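PDB 5U22: N2152 from Neocallimastix frontalis, which probably hydrolyses glycosidic bonds to arabinose in rare arabinosyl carbohydrates, as a polyspecific family 39 glycoside hydrolase of a rumen anaerobic fungus. Local coordinates for residues A[45-50]-A[85-90]; A[54-59]-A[91-96]; A[63-68]-A[96-101]; A[138-143]-A[179-184]; A[242-247]-A[271-276]. All blocks are in the same frame, centred on the assembly; numbering follows the deposited sequence.

Interaction 1 of 5, residues A[45-50]-A[85-90]; sequences YGLIEN and IKVAQR
Ile48 O receives a hydrogen bond from Arg90 NH1 at 3.0 Å, with an N-H...O angle of 162°. The carbonyl oxygen lies at the edge of the guanidinium, in its plane, while the donor is tilted 26° from the carbonyl plane. A bend at chi3 (72°) turns the end of the Arg90 chain along the loop backbone, where Arg90 CD passes 3.4 Å from Glu49 O. The other terminal nitrogen, NH2, bonds to Pro52 O, so one arginine ties together two carbonyls of the loop. Leu47 CD1 lies obliquely against the guanidinium, 3.5 Å from Arg90 NH1. Beta-branched Val87 packs beside it: its CG2 presses on Leu47 O at 3.3 Å, and its CG1 meets Leu47 CD2 at 4.0 Å. Nearer solvent, Glu49 CG crosses Lys86 CB at about a right angle, 3.8 Å away, and the Glu49 carboxylate reaches the backbone N of Gly82 and of Asp83. Helix 84-91, the outer helix of a beta-alpha-beta unit of the TIM barrel, thus has the 45-50 loop along one side, while Ile85 leans on helix 117-134, Ala88 on Val99 of strand 98-102, and Leu47 on Met67 of strand 66-70.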
# COMPACT_ATOMS: atom_id res chain seq x y z
N TYR A 45 10.23 -0.69 -5.34
CA TYR A 45 10.91 -1.09 -6.58
C TYR A 45 9.92 -1.69 -7.59
O TYR A 45 10.29 -2.53 -8.42
CB TYR A 45 12.04 -2.10 -6.34
CG TYR A 45 13.34 -1.54 -5.80
CD1 TYR A 45 13.47 -1.21 -4.45
CD2 TYR A 45 14.46 -1.40 -6.63
CE1 TYR A 45 14.68 -0.74 -3.95
CE2 TYR A 45 15.67 -0.92 -6.13
CZ TYR A 45 15.77 -0.60 -4.79
OH TYR A 45 16.97 -0.13 -4.28
N GLY A 46 8.65 -1.29 -7.50
CA GLY A 46 7.66 -1.84 -8.39
C GLY A 46 7.72 -1.25 -9.77
O GLY A 46 7.28 -1.89 -10.73
N LEU A 47 8.26 -0.04 -9.89
CA LEU A 47 8.46 0.64 -11.15
C LEU A 47 9.91 1.07 -11.21
O LEU A 47 10.39 1.70 -10.27
CB LEU A 47 7.53 1.86 -11.27
CG LEU A 47 7.69 2.74 -12.50
CD1 LEU A 47 7.45 1.94 -13.77
CD2 LEU A 47 6.72 3.93 -12.42
N ILE A 48 10.61 0.72 -12.29
CA ILE A 48 12.00 1.15 -12.43
C ILE A 48 12.19 1.84 -13.77
O ILE A 48 11.21 2.22 -14.43
CB ILE A 48 12.97 -0.03 -12.26
CG1 ILE A 48 12.70 -1.13 -13.29
CG2 ILE A 48 12.84 -0.61 -10.83
CD1 ILE A 48 13.65 -2.31 -13.14
N GLU A 49 13.45 2.03 -14.18
CA GLU A 49 13.74 2.92 -15.30
C GLU A 49 13.05 2.46 -16.58
O GLU A 49 12.50 3.28 -17.33
CB GLU A 49 15.25 3.04 -15.53
CG GLU A 49 15.99 3.89 -14.49
CD GLU A 49 16.50 3.07 -13.32
OE1 GLU A 49 15.96 1.96 -13.10
OE2 GLU A 49 17.44 3.53 -12.63
N ASN A 50 13.06 1.15 -16.85
CA ASN A 50 12.43 0.69 -18.08
C ASN A 50 11.70 -0.64 -17.91
O ASN A 50 11.51 -1.37 -18.89
CB ASN A 50 13.46 0.59 -19.22
CG ASN A 50 12.83 0.68 -20.61
OD1 ASN A 50 11.85 1.40 -20.80
ND2 ASN A 50 13.39 -0.06 -21.57
N ILE A 85 14.56 9.57 -9.38
CA ILE A 85 14.30 10.71 -10.26
C ILE A 85 13.78 10.23 -11.61
O ILE A 85 12.84 10.81 -12.17
CB ILE A 85 15.55 11.59 -10.39
CG1 ILE A 85 15.82 12.29 -9.05
CG2 ILE A 85 15.34 12.63 -11.49
CD1 ILE A 85 17.03 13.19 -9.04
N LYS A 86 14.38 9.16 -12.15
CA LYS A 86 13.86 8.56 -13.37
C LYS A 86 12.47 7.98 -13.16
O LYS A 86 11.62 8.07 -14.06
CB LYS A 86 14.81 7.47 -13.88
CG LYS A 86 16.21 7.94 -14.29
CD LYS A 86 16.19 9.33 -14.94
CE LYS A 86 15.66 9.32 -16.37
NZ LYS A 86 14.85 10.56 -16.67
N VAL A 87 12.21 7.39 -12.00
CA VAL A 87 10.89 6.81 -11.75
C VAL A 87 9.85 7.91 -11.64
O VAL A 87 8.75 7.81 -12.21
CB VAL A 87 10.93 5.92 -10.50
CG1 VAL A 87 9.52 5.50 -10.09
CG2 VAL A 87 11.80 4.70 -10.75
N ALA A 88 10.18 8.98 -10.91
CA ALA A 88 9.27 10.12 -10.81
C ALA A 88 8.95 10.70 -12.18
O ALA A 88 7.81 11.13 -12.42
CB ALA A 88 9.87 11.20 -9.90
N GLN A 89 9.92 10.71 -13.10
CA GLN A 89 9.60 11.20 -14.44
C GLN A 89 8.61 10.29 -15.15
O GLN A 89 7.69 10.77 -15.82
CB GLN A 89 10.88 11.36 -15.27
CG GLN A 89 10.61 11.87 -16.69
CD GLN A 89 9.96 13.25 -16.74
OE1 GLN A 89 10.41 14.20 -16.09
NE2 GLN A 89 8.90 13.38 -17.54
N ARG A 90 8.79 8.97 -15.04
CA ARG A 90 7.81 8.07 -15.63
C ARG A 90 6.42 8.32 -15.05
O ARG A 90 5.43 8.32 -15.79
CB ARG A 90 8.21 6.61 -15.42
CG ARG A 90 9.58 6.24 -15.96
CD ARG A 90 9.74 4.73 -16.09
NE ARG A 90 8.93 4.22 -17.20
CZ ARG A 90 8.75 2.93 -17.47
NH1 ARG A 90 9.30 1.99 -16.70
NH2 ARG A 90 8.00 2.57 -18.51

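Interaction 2 of 5, residues A[54-59]-A[91-96]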
# COMPACT_ATOMS: atom_id res chain seq x y z
N ASP A 54 6.01 -1.16 -20.98
CA ASP A 54 4.77 -0.58 -21.51
C ASP A 54 4.05 0.12 -20.37
O ASP A 54 3.20 -0.46 -19.70
CB ASP A 54 3.92 -1.68 -22.13
CG ASP A 54 2.66 -1.16 -22.79
OD1 ASP A 54 2.28 0.00 -22.56
OD2 ASP A 54 2.02 -1.96 -23.51
N TYR A 55 4.38 1.40 -20.17
CA TYR A 55 3.74 2.17 -19.10
C TYR A 55 2.23 2.26 -19.31
O TYR A 55 1.46 2.09 -18.37
CB TYR A 55 4.35 3.57 -19.00
CG TYR A 55 3.90 4.33 -17.75
CD1 TYR A 55 2.65 4.93 -17.68
CD2 TYR A 55 4.72 4.41 -16.63
CE1 TYR A 55 2.23 5.60 -16.54
CE2 TYR A 55 4.32 5.07 -15.50
CZ TYR A 55 3.08 5.66 -15.45
OH TYR A 55 2.68 6.32 -14.32
N LYS A 56 1.80 2.52 -20.55
CA LYS A 56 0.39 2.80 -20.79
C LYS A 56 -0.50 1.59 -20.54
O LYS A 56 -1.66 1.75 -20.13
CB LYS A 56 0.19 3.31 -22.21
CG LYS A 56 0.93 4.61 -22.52
CD LYS A 56 0.62 5.12 -23.94
CE LYS A 56 1.44 6.35 -24.27
NZ LYS A 56 1.09 7.49 -23.40
N SER A 57 -0.00 0.38 -20.82
CA SER A 57 -0.82 -0.82 -20.64
C SER A 57 -0.74 -1.38 -19.23
O SER A 57 -1.73 -1.94 -18.74
CB SER A 57 -0.41 -1.93 -21.61
OG SER A 57 -0.55 -1.52 -22.95
N LEU A 58 0.41 -1.26 -18.58
CA LEU A 58 0.69 -1.98 -17.35
C LEU A 58 0.71 -1.10 -16.10
O LEU A 58 0.39 -1.60 -15.02
CB LEU A 58 2.01 -2.73 -17.48
CG LEU A 58 2.05 -3.74 -18.64
CD1 LEU A 58 3.42 -4.43 -18.72
CD2 LEU A 58 0.94 -4.77 -18.50
N VAL A 59 1.06 0.18 -16.21
CA VAL A 59 1.15 1.05 -15.03
C VAL A 59 -0.04 2.00 -14.99
O VAL A 59 -0.77 2.05 -13.99
CB VAL A 59 2.47 1.83 -15.02
CG1 VAL A 59 2.57 2.68 -13.77
CG2 VAL A 59 3.66 0.87 -15.14
N LEU A 91 6.34 8.57 -13.74
CA LEU A 91 5.06 8.68 -13.06
C LEU A 91 4.30 9.95 -13.42
O LEU A 91 3.10 10.04 -13.11
CB LEU A 91 5.26 8.62 -11.54
CG LEU A 91 5.56 7.21 -11.02
CD1 LEU A 91 6.01 7.26 -9.56
CD2 LEU A 91 4.33 6.31 -11.17
N LYS A 92 4.95 10.93 -14.06
CA LYS A 92 4.22 12.11 -14.51
C LYS A 92 3.10 11.76 -15.47
O LYS A 92 2.14 12.53 -15.61
CB LYS A 92 5.17 13.11 -15.18
CG LYS A 92 6.09 13.84 -14.21
N GLU A 93 3.19 10.60 -16.13
CA GLU A 93 2.12 10.14 -17.00
C GLU A 93 0.87 9.75 -16.21
O GLU A 93 -0.22 9.68 -16.79
CB GLU A 93 2.62 8.97 -17.85
CG GLU A 93 1.59 8.43 -18.83
CD GLU A 93 2.21 7.71 -20.02
OE1 GLU A 93 3.41 7.36 -19.96
OE2 GLU A 93 1.49 7.51 -21.02
N SER A 94 1.01 9.52 -14.90
CA SER A 94 -0.12 9.33 -13.99
C SER A 94 -0.18 10.53 -13.05
O SER A 94 0.42 10.50 -11.96
CB SER A 94 0.01 8.03 -13.19
OG SER A 94 0.08 6.92 -14.05
N PRO A 95 -0.90 11.60 -13.41
CA PRO A 95 -0.73 12.88 -12.70
C PRO A 95 -1.04 12.83 -11.21
O PRO A 95 -0.50 13.66 -10.47
CB PRO A 95 -1.70 13.81 -13.44
CG PRO A 95 -1.72 13.27 -14.82
CD PRO A 95 -1.66 11.77 -14.66
N GLY A 96 -1.86 11.90 -10.73
CA GLY A 96 -2.05 11.84 -9.28
C GLY A 96 -0.96 11.12 -8.50
O GLY A 96 -0.93 11.23 -7.27
O HOH W 1 -1.34 4.67 -12.58
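Tyr55 and Glu93 both carry CG opposite the backbone N (chi1 -170° and -178°), which brings the two side chains alongside each other. They slide past one another in opposite directions with the ring and carboxylate planes only 7° apart, and Glu93 OE1 ends 3.4 Å from Tyr55 CD1. The phenol continues to Ser94, whose OG lies at the ring edge, in plane, and shares a 2.7 Å hydrogen bond with Tyr55 OH. Leu91 CD2 lies 3.6 Å from the same Tyr55 OH. In the TIM barrel this is where helix 84-91 gives way to strand 98-102: a type I turn from Leu91 to Ser94 meets the short helix 55-58 that precedes strand 66-70. Asp54 is the N-cap of that helix, its OD1 accepting from Ser57 N at 2.9 Å. One turn on, Val59 CB sits over the centre of a Tyr55 ring face, so tyrosine suits the place: its flat ring packs on Val59 while its hydroxyl reaches Ser94. A water joins Val59 O to Ser94 OG, 3.0 Å from each. On the solvent side Lys56 NZ forms a salt bridge with Glu93 OE2, though its modelled length is too short to be trusted.

Interaction 3 of 5, residues A[63-68]-A[96-101]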
# COMPACT_ATOMS: atom_id res chain seq x y z
N ASN A 63 -4.03 3.26 -11.68
CA ASN A 63 -4.35 4.43 -10.85
C ASN A 63 -3.46 4.47 -9.61
O ASN A 63 -3.93 4.63 -8.48
CB ASN A 63 -5.84 4.43 -10.47
CG ASN A 63 -6.43 5.81 -10.38
OD1 ASN A 63 -5.77 6.81 -10.67
ND2 ASN A 63 -7.70 5.87 -9.99
N ILE A 64 -2.15 4.30 -9.84
CA ILE A 64 -1.15 4.26 -8.78
C ILE A 64 -1.29 5.43 -7.82
O ILE A 64 -1.52 6.58 -8.22
CB ILE A 64 0.25 4.25 -9.43
CG1 ILE A 64 0.47 2.94 -10.20
CG2 ILE A 64 1.34 4.45 -8.38
CD1 ILE A 64 0.49 1.71 -9.30
N ASN A 65 -1.11 5.15 -6.52
CA ASN A 65 -1.07 6.18 -5.49
C ASN A 65 0.38 6.60 -5.25
O ASN A 65 0.83 7.61 -5.81
CB ASN A 65 -1.73 5.67 -4.20
CG ASN A 65 -1.79 6.72 -3.12
OD1 ASN A 65 -1.93 7.92 -3.40
ND2 ASN A 65 -1.68 6.29 -1.88
N VAL A 66 1.13 5.83 -4.47
CA VAL A 66 2.50 6.18 -4.13
C VAL A 66 3.38 4.96 -4.32
O VAL A 66 3.12 3.91 -3.73
CB VAL A 66 2.64 6.70 -2.68
CG1 VAL A 66 4.07 7.14 -2.44
CG2 VAL A 66 1.68 7.84 -2.42
N MET A 67 4.43 5.11 -5.14
CA MET A 67 5.46 4.09 -5.26
C MET A 67 6.60 4.38 -4.29
O MET A 67 6.64 5.42 -3.64
CB MET A 67 6.00 4.01 -6.69
CG MET A 67 4.94 3.79 -7.74
SD MET A 67 4.08 2.20 -7.63
CE MET A 67 5.28 1.04 -8.29
N ARG A 68 7.58 3.47 -4.23
CA ARG A 68 8.80 3.67 -3.45
C ARG A 68 9.99 3.26 -4.29
O ARG A 68 9.95 2.25 -5.00
CB ARG A 68 8.76 2.87 -2.14
CG ARG A 68 9.90 3.13 -1.14
CD ARG A 68 9.39 2.63 0.21
NE ARG A 68 10.30 2.65 1.36
CZ ARG A 68 10.88 1.56 1.87
NH1 ARG A 68 10.73 0.37 1.30
NH2 ARG A 68 11.63 1.67 2.96
N GLY A 96 -1.86 11.90 -10.73
CA GLY A 96 -2.05 11.84 -9.28
C GLY A 96 -0.96 11.12 -8.50
O GLY A 96 -0.93 11.23 -7.27
N ALA A 97 -0.08 10.39 -9.17
CA ALA A 97 0.84 9.47 -8.49
C ALA A 97 2.06 10.19 -7.93
O ALA A 97 2.49 11.23 -8.45
CB ALA A 97 1.28 8.38 -9.47
N ARG A 98 2.64 9.62 -6.87
CA ARG A 98 3.87 10.12 -6.25
C ARG A 98 4.80 8.96 -5.97
O ARG A 98 4.44 7.79 -6.10
CB ARG A 98 3.61 10.87 -4.93
CG ARG A 98 3.15 12.30 -5.12
CD ARG A 98 1.66 12.39 -4.98
NE ARG A 98 1.21 12.11 -3.63
CZ ARG A 98 0.29 11.20 -3.32
NH1 ARG A 98 -0.28 10.47 -4.28
NH2 ARG A 98 -0.08 11.03 -2.06
N VAL A 99 6.03 9.28 -5.56
CA VAL A 99 7.00 8.23 -5.27
C VAL A 99 7.84 8.62 -4.06
O VAL A 99 8.31 9.76 -3.95
CB VAL A 99 7.88 7.91 -6.50
CG1 VAL A 99 8.61 9.17 -7.02
CG2 VAL A 99 8.85 6.80 -6.17
N THR A 100 8.02 7.67 -3.15
CA THR A 100 8.81 7.85 -1.94
C THR A 100 10.30 7.75 -2.28
O THR A 100 10.72 6.83 -2.98
CB THR A 100 8.44 6.78 -0.92
OG1 THR A 100 7.05 6.87 -0.60
CG2 THR A 100 9.28 6.90 0.35
N ILE A 101 11.10 8.68 -1.75
CA ILE A 101 12.55 8.64 -1.89
C ILE A 101 13.16 7.86 -0.73
O ILE A 101 13.22 8.36 0.40
CB ILE A 101 13.14 10.05 -1.93
CG1 ILE A 101 12.58 10.82 -3.13
CG2 ILE A 101 14.67 9.98 -1.99
CD1 ILE A 101 12.77 12.32 -3.05
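Val66, Met67 and Arg68 pair in parallel with Arg98, Val99 and Thr100 on adjacent strands of the TIM barrel, joined by helix 84-91 in a beta-alpha-beta crossover. The tight part is the buried ladder. Met67 N donates to Arg98 O at 2.8 Å, and Met67 O accepts from Thr100 N at 2.7 Å in a nearly straight bond (170°). Val66, Arg68 and Thr100 face the barrel interior, where Val66 CG1 reaches Thr100 OG1 at 3.5 Å; Met67 and Val99 turn to the helix side, where Val99 packs on Val84, Ala88 and Leu91 of the helix. Arg68 carries its charge inward to Glu143 and Glu246. The looser part lies at the strand starts, toward exposed Gly96, where Arg98 is partly exposed. Bends at chi2 and chi3 (99° and 67°) fold the Arg98 chain back, so that NH1 bonds both Asn65 OD1 and Gly96 O, each 3.2 Å away. Replacing this arginine with an alanine would probably leave Asn65 OD1 without this donor and free the Gly96 carbonyl to shift. Asn65 ND2 is spent on Cys39 O and Asp274 O. The methyl Val66 CG2 rests over one face of the Arg98 guanidinium, 3.7 Å from Arg98 CZ.

Interaction 4 of 5, residues A[138-143]-A[179-184]; sequences NFYGNE and KIIGPS
Strands 139-143 and 180-184 are parallel neighbours in the TIM barrel, linked through helix 160-174, and the contact runs from the start of the strands toward their C-terminal ends and the pocket, with the Glu143 side chain about 8 Å from the bound buffer molecule. Asn142 sits between two bonds of the ladder: its N donates to Lys179 O at 2.7 Å, and its O accepts from Ile181 N at 2.9 Å, that donor lying above the carbonyl plane. Side chains alternate. Ile180 turns outward with the CB of Asn142, to meet Leu171 of helix 160-174, whereas Glu143 and Ile181 turn into the barrel. Ile181 sets CG1 beside its backbone N (chi1 -61°) and extends CD1 toward strand 139-143, 3.6 Å from Tyr140 CD2 and crossing that side chain at about a right angle. The same CD1 lies 3.6 Å from Gly141 CA; a CB at this position would collide with it and with Lys179 O, which explains the glycine. Tyr140 itself spends its hydroxyl on Asp274. Glu143 runs fully extended to a carboxylate gripped from several quarters: OE1 by the salt bridge from Arg68 NE, OE2 by Asn245 ND2 and by Ser184, which follows the cis peptide before Pro183. A leucine in place of Glu143 would probably leave the buried guanidinium of Arg68 without one of its carboxylate mates, and Asn245 ND2 and the Ser184 hydroxyl without their carboxylate acceptor. As built, Ser184 OG donates to the anti lone pair of Glu143 OE2, 2.6 Å away.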
# COMPACT_ATOMS: atom_id res chain seq x y z
N ASN A 138 6.56 15.57 -7.80
CA ASN A 138 5.71 14.44 -7.48
C ASN A 138 6.40 13.43 -6.57
O ASN A 138 6.07 12.23 -6.60
CB ASN A 138 5.19 13.76 -8.75
CG ASN A 138 6.29 13.29 -9.68
OD1 ASN A 138 7.44 13.73 -9.58
ND2 ASN A 138 5.94 12.40 -10.60
N PHE A 139 7.35 13.87 -5.75
CA PHE A 139 7.87 13.02 -4.71
C PHE A 139 6.96 13.08 -3.49
O PHE A 139 6.36 14.12 -3.19
CB PHE A 139 9.29 13.43 -4.32
CG PHE A 139 10.23 13.50 -5.48
CD1 PHE A 139 10.77 12.35 -6.03
CD2 PHE A 139 10.57 14.73 -6.03
CE1 PHE A 139 11.65 12.42 -7.10
CE2 PHE A 139 11.43 14.81 -7.11
CZ PHE A 139 11.98 13.65 -7.64
N TYR A 140 6.85 11.95 -2.81
CA TYR A 140 6.04 11.82 -1.61
C TYR A 140 6.76 12.36 -0.38
O TYR A 140 6.12 12.90 0.53
CB TYR A 140 5.71 10.34 -1.41
CG TYR A 140 4.69 9.98 -0.36
CD1 TYR A 140 3.39 10.49 -0.39
CD2 TYR A 140 5.01 9.07 0.64
CE1 TYR A 140 2.45 10.10 0.57
CE2 TYR A 140 4.08 8.68 1.59
CZ TYR A 140 2.81 9.20 1.55
OH TYR A 140 1.90 8.79 2.50
N GLY A 141 8.07 12.20 -0.35
CA GLY A 141 8.87 12.69 0.76
C GLY A 141 10.24 12.07 0.72
O GLY A 141 10.52 11.17 -0.08
N ASN A 142 11.11 12.59 1.58
CA ASN A 142 12.44 12.03 1.82
C ASN A 142 12.38 11.06 2.99
O ASN A 142 12.12 11.46 4.13
CB ASN A 142 13.46 13.13 2.14
CG ASN A 142 13.71 14.07 0.98
OD1 ASN A 142 13.76 15.30 1.15
ND2 ASN A 142 13.87 13.51 -0.20
N GLU A 143 12.65 9.79 2.73
CA GLU A 143 12.64 8.75 3.75
C GLU A 143 14.07 8.53 4.23
O GLU A 143 14.94 8.16 3.43
CB GLU A 143 12.03 7.47 3.19
CG GLU A 143 11.84 6.36 4.21
CD GLU A 143 11.32 5.08 3.58
OE1 GLU A 143 11.31 4.97 2.33
OE2 GLU A 143 10.92 4.17 4.34
N LYS A 179 8.39 16.57 2.59
CA LYS A 179 8.04 15.75 3.74
C LYS A 179 9.20 14.85 4.13
O LYS A 179 10.00 14.43 3.29
CB LYS A 179 6.83 14.88 3.41
CG LYS A 179 5.61 15.67 2.97
CD LYS A 179 4.88 16.23 4.16
CE LYS A 179 3.56 16.87 3.76
NZ LYS A 179 3.78 18.11 2.98
N ILE A 180 9.29 14.57 5.43
CA ILE A 180 10.27 13.63 5.98
C ILE A 180 9.52 12.40 6.49
O ILE A 180 8.55 12.52 7.25
CB ILE A 180 11.11 14.27 7.08
CG1 ILE A 180 11.95 15.41 6.49
CG2 ILE A 180 12.03 13.23 7.71
CD1 ILE A 180 12.74 16.21 7.54
N ILE A 181 9.98 11.22 6.09
CA ILE A 181 9.26 9.96 6.28
C ILE A 181 10.09 9.02 7.13
O ILE A 181 11.28 8.83 6.86
CB ILE A 181 8.95 9.30 4.92
CG1 ILE A 181 8.07 10.19 4.05
CG2 ILE A 181 8.29 7.92 5.12
CD1 ILE A 181 8.00 9.71 2.61
N GLY A 182 9.47 8.40 8.12
CA GLY A 182 10.14 7.35 8.87
C GLY A 182 9.35 6.96 10.10
O GLY A 182 8.23 7.43 10.28
N PRO A 183 9.92 6.12 10.97
CA PRO A 183 11.30 5.62 10.95
C PRO A 183 11.49 4.33 10.15
O PRO A 183 12.60 3.82 10.15
CB PRO A 183 11.56 5.36 12.43
CG PRO A 183 10.24 4.90 12.95
CD PRO A 183 9.18 5.66 12.16
N SER A 184 10.44 3.83 9.50
CA SER A 184 10.53 2.71 8.55
C SER A 184 10.90 1.38 9.21
O SER A 184 11.62 0.57 8.63
CB SER A 184 11.52 3.04 7.43
OG SER A 184 11.27 4.34 6.90

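Interaction 5 of 5, residues A[242-247]-A[271-276]; sequences ITINEY and YKVDSG
The Tyr247 ring meets Gly276 with its edge: Tyr247 CE1 is 3.5 Å from Gly276 C, and both that carbon and Ile244 O lie in the ring plane. Phe268 joins Tyr247 in a T-shaped stack, and the phenol OH bonds Ala40 O and Tyr306 OH, so the hydroxyl and a ring contact both hold the side chain. Its CG stands between the backbone N and carbonyl carbon (chi1 68°), the crowded position, which swings the ring toward Gly276; a CB there would come tight against CE1, so glycine suits the place. Before Tyr247 in the chain, strand 242-245 runs parallel to 275-276, the last beta-alpha-beta unit of the barrel sheet, with helix 258-270 between them. Ile242 O takes two donors in its carbonyl plane, Asp274 N at 2.9 Å in a bent bond (131°) and Ser275 N at 3.3 Å. A water bridges Ile242 N and Lys272 O. Further along the strand, Ile244 N donates to Ser275 O at 2.9 Å. Val273 CG1 rests 3.5 Å from Ile242 O, on the side facing helix 221-235, where Val273 touches Phe225. On the interior side Thr243 OG1 and Ser275 OG share a 2.6 Å hydrogen bond; small hydroxyl residues suit this buried face. Their pairing gives each hydroxyl a polar mate, and Ser275 OG has a further, weak link to Tyr140 OH. Thr243 and Tyr247 lie shortly before and just after Glu246, which hydrogen-bonds the bound buffer molecule and is salt-bridged to Arg68; its place at the end of what is probably the seventh barrel strand is consistent with the nucleophile of clan-A glycoside hydrolases.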
# COMPACT_ATOMS: atom_id res chain seq x y z
N ILE A 242 -0.08 8.03 7.73
CA ILE A 242 0.59 6.75 7.87
C ILE A 242 0.94 6.22 6.49
O ILE A 242 0.08 6.16 5.61
CB ILE A 242 -0.28 5.73 8.62
CG1 ILE A 242 -0.61 6.23 10.02
CG2 ILE A 242 0.40 4.36 8.65
CD1 ILE A 242 -1.65 5.38 10.73
N THR A 243 2.19 5.79 6.31
CA THR A 243 2.58 5.07 5.11
C THR A 243 3.14 3.71 5.49
O THR A 243 4.14 3.61 6.21
CB THR A 243 3.57 5.89 4.26
OG1 THR A 243 3.87 5.16 3.07
CG2 THR A 243 4.88 6.20 4.98
N ILE A 244 2.47 2.64 5.05
CA ILE A 244 2.97 1.29 5.27
C ILE A 244 3.69 0.90 4.00
O ILE A 244 3.11 0.29 3.11
CB ILE A 244 1.83 0.30 5.61
CG1 ILE A 244 1.03 0.81 6.81
CG2 ILE A 244 2.38 -1.10 5.90
CD1 ILE A 244 1.89 1.10 8.05
N ASN A 245 4.97 1.29 3.88
CA ASN A 245 5.57 1.33 2.56
C ASN A 245 6.29 0.05 2.19
O ASN A 245 7.00 0.02 1.18
CB ASN A 245 6.47 2.57 2.39
CG ASN A 245 7.57 2.68 3.42
OD1 ASN A 245 7.95 1.70 4.06
ND2 ASN A 245 8.12 3.89 3.57
N GLU A 246 6.07 -1.03 2.95
CA GLU A 246 6.25 -2.41 2.49
C GLU A 246 5.19 -3.26 3.17
O GLU A 246 5.08 -3.22 4.39
CB GLU A 246 7.64 -2.96 2.83
CG GLU A 246 8.81 -2.22 2.13
CD GLU A 246 10.14 -2.88 2.38
OE1 GLU A 246 10.13 -4.12 2.54
OE2 GLU A 246 11.18 -2.18 2.42
N TYR A 247 4.41 -4.02 2.39
CA TYR A 247 3.45 -4.93 3.00
C TYR A 247 3.33 -6.22 2.21
O TYR A 247 3.35 -6.21 0.98
CB TYR A 247 2.06 -4.29 3.17
CG TYR A 247 1.25 -3.99 1.91
CD1 TYR A 247 1.23 -2.70 1.37
CD2 TYR A 247 0.44 -4.95 1.33
CE1 TYR A 247 0.47 -2.40 0.25
CE2 TYR A 247 -0.32 -4.67 0.20
CZ TYR A 247 -0.31 -3.40 -0.33
OH TYR A 247 -1.07 -3.12 -1.44
N TYR A 271 -8.62 2.01 8.22
CA TYR A 271 -7.91 2.88 9.15
C TYR A 271 -7.36 4.13 8.48
O TYR A 271 -6.57 4.86 9.10
CB TYR A 271 -6.81 2.08 9.86
CG TYR A 271 -7.41 1.12 10.87
CD1 TYR A 271 -7.72 1.55 12.16
CD2 TYR A 271 -7.73 -0.18 10.52
CE1 TYR A 271 -8.29 0.69 13.08
CE2 TYR A 271 -8.31 -1.05 11.44
CZ TYR A 271 -8.58 -0.61 12.71
OH TYR A 271 -9.16 -1.46 13.62
N LYS A 272 -7.77 4.41 7.25
CA LYS A 272 -7.43 5.65 6.56
C LYS A 272 -5.93 5.82 6.42
O LYS A 272 -5.38 6.92 6.57
CB LYS A 272 -8.07 6.85 7.26
CG LYS A 272 -9.60 6.75 7.31
CD LYS A 272 -10.25 7.99 7.90
CE LYS A 272 -11.15 7.63 9.06
N VAL A 273 -5.25 4.71 6.13
CA VAL A 273 -3.83 4.77 5.80
C VAL A 273 -3.63 5.68 4.60
O VAL A 273 -4.40 5.65 3.63
CB VAL A 273 -3.30 3.35 5.54
CG1 VAL A 273 -1.95 3.39 4.83
CG2 VAL A 273 -3.18 2.61 6.86
N ASP A 274 -2.59 6.52 4.66
CA ASP A 274 -2.36 7.46 3.58
C ASP A 274 -1.82 6.76 2.34
O ASP A 274 -2.26 7.05 1.21
CB ASP A 274 -1.40 8.56 4.04
CG ASP A 274 -1.33 9.70 3.06
OD1 ASP A 274 -2.36 10.38 2.89
OD2 ASP A 274 -0.26 9.91 2.48
N SER A 275 -0.86 5.85 2.51
CA SER A 275 -0.31 5.11 1.39
C SER A 275 0.21 3.77 1.87
O SER A 275 0.65 3.63 3.01
CB SER A 275 0.82 5.88 0.69
OG SER A 275 1.93 6.12 1.55
N GLY A 276 0.15 2.78 0.99
CA GLY A 276 0.75 1.49 1.26
C GLY A 276 1.46 0.97 0.03
O GLY A 276 0.95 1.15 -1.08
O HOH W 2 -3.02 8.14 7.38

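Interactions 3, 4 and 5 lie in one parallel barrel sheet, their centres 11 to 12 Å apart, and come in series along the chain. They pair strands 66-70 with 98-102, 139-143 with 180-185, and 242-247 with 275-278, and side-chain bonds join their inner faces. Interactions 1 and 2, about 10 Å from each other, sit outside the sheet; their segments alternate with those of interaction 3, so the loop 45-50 and short helix 55-58 pack on helix 84-91 and the turn that follows it. The outer layer thus packs on strands whose inner residues surround the pocket holding the buffer molecule, probably the substrate site.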